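Long-range contact in insect group II chitinase (Ostrinia furnacalis, PDB 5Y2A), which hydrolyses the beta-1,4 linkages of chitin as a family 18 glycoside hydrolase, through the second catalytic domain of an insect group II chitinase: residues 209-214 with 325-330. Numbering follows the deposited sequence.
Sequences APMYVH and ARHKAE. With NAG (2-acetamido-2-deoxy-beta-D-glucopyranose), chain C.
Tyr212 lies under a NAG that is probably N-linked to Asn225, with Asn229 also beside it, in the TIM-barrel domain of a family 18 chitinase. Residues 209-214, part of the loop between strand 189-192 and helix 224-233, are tied to residues 325-330 of helix 322-334 by two hydrogen bonds, with a methionine between them. The first joins Tyr212 and His327 tip to tip. Tyr212 OH lies 2.7 Å from His327 NE2, in a hydrogen bond whose donor could be either group. The rings meet rim to rim with planes at 79°; neither lies over the face of the other. The acetamido group of NAG lies over one face of the Tyr212 ring, toward its rim, with C8 3.4 Å from Tyr212 CD1. The opposite face has Met211 CG over its rim. An alanine here removes the Tyr212 ring and its hydroxyl, which would probably loosen the tie to His327 and leave the NAG acetamido group less well packed.

CG of Met211 is anti to the backbone N (chi1 -179°), and the chain then bends. This sets CG 3.9 Å from His327 CD2, at the edge of that ring. Met211 SD lies 3.7 Å from Lys328 CG, where the two chains run past each other in opposite directions. Lys328 is extended beyond CG and carries NZ to the loop backbone, 2.9 Å from Ala209 O. NZ sits in the carbonyl plane, on a lone pair, at 134° to the C=O bond. The buried ammonium also forms a salt bridge with Asp320, which would probably favour its charged state.

Met211 also packs on Met324 and Tyr331 of helix 322-334. Val224 of helix 224-233 touches both Met211 and Lys328. Helix 322-334 also packs on helix 361-371, where Arg326, Ala329 and Glu330 touch Val369.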
loop_
_atom_site.group_PDB
_atom_site.type_symbol
_atom_site.label_atom_id
_atom_site.label_comp_id
_atom_site.label_asym_id
_atom_site.label_seq_id
_atom_site.Cartn_x
_atom_site.Cartn_y
_atom_site.Cartn_z
ATOM N N ALA A 209 19.724 3.501 5.267
ATOM C CA ALA A 209 20.397 3.020 6.476
ATOM C C ALA A 209 21.793 3.616 6.569
ATOM O O ALA A 209 22.802 2.915 6.409
ATOM C CB ALA A 209 20.454 1.492 6.488
ATOM N N PRO A 210 21.891 4.913 6.866
ATOM C CA PRO A 210 23.213 5.529 7.040
ATOM C C PRO A 210 23.966 4.867 8.182
ATOM O O PRO A 210 23.385 4.513 9.207
ATOM C CB PRO A 210 22.887 6.996 7.355
ATOM C CG PRO A 210 21.436 7.190 6.967
ATOM C CD PRO A 210 20.795 5.851 7.172
ATOM N N MET A 211 25.268 4.666 7.978
ATOM C CA MET A 211 26.104 4.033 8.991
ATOM C C MET A 211 26.642 5.044 9.999
ATOM O O MET A 211 26.521 4.839 11.212
ATOM C CB MET A 211 27.258 3.282 8.323
ATOM C CG MET A 211 28.162 2.564 9.304
ATOM S SD MET A 211 27.318 1.196 10.114
ATOM C CE MET A 211 27.978 1.271 11.771
ATOM N N TYR A 212 27.224 6.140 9.509
ATOM C CA TYR A 212 27.797 7.191 10.341
ATOM C C TYR A 212 27.198 8.530 9.933
ATOM O O TYR A 212 26.551 8.649 8.891
ATOM C CB TYR A 212 29.332 7.226 10.223
ATOM C CG TYR A 212 29.979 5.893 10.535
ATOM C CD1 TYR A 212 29.879 5.338 11.804
ATOM C CD2 TYR A 212 30.671 5.186 9.562
ATOM C CE1 TYR A 212 30.454 4.114 12.102
ATOM C CE2 TYR A 212 31.257 3.964 9.847
ATOM C CZ TYR A 212 31.144 3.434 11.121
ATOM O OH TYR A 212 31.718 2.217 11.414
ATOM N N VAL A 213 27.420 9.545 10.777
ATOM C CA VAL A 213 26.942 10.893 10.483
ATOM C C VAL A 213 27.519 11.378 9.160
ATOM O O VAL A 213 28.694 11.151 8.847
ATOM C CB VAL A 213 27.305 11.851 11.632
ATOM C CG1 VAL A 213 27.028 13.301 11.244
ATOM C CG2 VAL A 213 26.540 11.493 12.891
ATOM N N HIS A 214 26.683 12.050 8.374
ATOM C CA HIS A 214 27.066 12.626 7.097
ATOM C C HIS A 214 26.920 14.136 7.213
ATOM O O HIS A 214 26.103 14.628 7.997
ATOM C CB HIS A 214 26.180 12.063 5.964
ATOM C CG HIS A 214 26.659 12.383 4.582
ATOM N ND1 HIS A 214 26.439 13.603 3.978
ATOM C CD2 HIS A 214 27.328 11.631 3.676
ATOM C CE1 HIS A 214 26.958 13.590 2.764
ATOM N NE2 HIS A 214 27.502 12.405 2.554
ATOM N N ALA A 325 27.294 -4.048 3.587
ATOM C CA ALA A 325 26.912 -5.219 4.373
ATOM C C ALA A 325 28.121 -5.803 5.096
ATOM O O ALA A 325 28.035 -6.154 6.279
ATOM C CB ALA A 325 26.257 -6.273 3.476
ATOM N N ARG A 326 29.264 -5.887 4.410
ATOM C CA ARG A 326 30.486 -6.348 5.064
ATOM C C ARG A 326 30.877 -5.419 6.203
ATOM O O ARG A 326 31.163 -5.870 7.319
ATOM C CB ARG A 326 31.629 -6.437 4.053
ATOM C CG ARG A 326 32.915 -7.032 4.633
ATOM C CD ARG A 326 34.051 -7.009 3.614
ATOM N NE ARG A 326 34.510 -5.647 3.349
ATOM C CZ ARG A 326 35.413 -5.320 2.426
ATOM N NH1 ARG A 326 35.964 -6.258 1.667
ATOM N NH2 ARG A 326 35.768 -4.053 2.265
ATOM N N HIS A 327 30.882 -4.107 5.943
ATOM C CA HIS A 327 31.296 -3.168 6.979
ATOM C C HIS A 327 30.412 -3.273 8.212
ATOM O O HIS A 327 30.906 -3.237 9.344
ATOM C CB HIS A 327 31.269 -1.732 6.461
ATOM C CG HIS A 327 31.678 -0.731 7.496
ATOM N ND1 HIS A 327 32.995 -0.521 7.842
ATOM C CD2 HIS A 327 30.945 0.075 8.302
ATOM C CE1 HIS A 327 33.059 0.393 8.794
ATOM N NE2 HIS A 327 31.829 0.767 9.095
ATOM N N LYS A 328 29.096 -3.381 8.016
ATOM C CA LYS A 328 28.207 -3.425 9.168
ATOM C C LYS A 328 28.407 -4.700 9.974
ATOM O O LYS A 328 28.325 -4.673 11.210
ATOM C CB LYS A 328 26.760 -3.262 8.704
ATOM C CG LYS A 328 26.483 -1.833 8.248
ATOM C CD LYS A 328 25.063 -1.645 7.727
ATOM C CE LYS A 328 24.805 -0.160 7.428
ATOM N NZ LYS A 328 23.428 0.079 6.897
ATOM N N ALA A 329 28.714 -5.807 9.298
ATOM C CA ALA A 329 29.044 -7.033 10.010
ATOM C C ALA A 329 30.371 -6.896 10.747
ATOM O O ALA A 329 30.513 -7.384 11.871
ATOM C CB ALA A 329 29.083 -8.209 9.030
ATOM N N GLU A 330 31.353 -6.232 10.132
ATOM C CA GLU A 330 32.623 -6.015 10.815
ATOM C C GLU A 330 32.471 -5.041 11.973
ATOM O O GLU A 330 33.146 -5.189 13.001
ATOM C CB GLU A 330 33.680 -5.530 9.816
ATOM C CG GLU A 330 34.048 -6.607 8.812
ATOM C CD GLU A 330 35.187 -6.227 7.882
ATOM O OE1 GLU A 330 35.375 -5.024 7.601
ATOM O OE2 GLU A 330 35.881 -7.152 7.417
HETATM C C1 NAG C . 30.122 6.288 16.502
HETATM C C2 NAG C . 31.269 7.143 15.982
HETATM C C3 NAG C . 32.246 7.469 17.115
HETATM C C4 NAG C . 31.523 8.047 18.328
HETATM C C5 NAG C . 30.332 7.171 18.706
HETATM C C6 NAG C . 29.472 7.771 19.797
HETATM C C7 NAG C . 32.171 7.075 13.702
HETATM C C8 NAG C . 32.974 6.292 12.707
HETATM N N2 NAG C . 31.976 6.493 14.890
HETATM O O3 NAG C . 33.213 8.384 16.610
HETATM O O4 NAG C . 32.373 8.020 19.472
HETATM O O5 NAG C . 29.482 6.956 17.570
HETATM O O6 NAG C . 28.774 8.923 19.343
HETATM O O7 NAG C . 31.708 8.178 13.438
#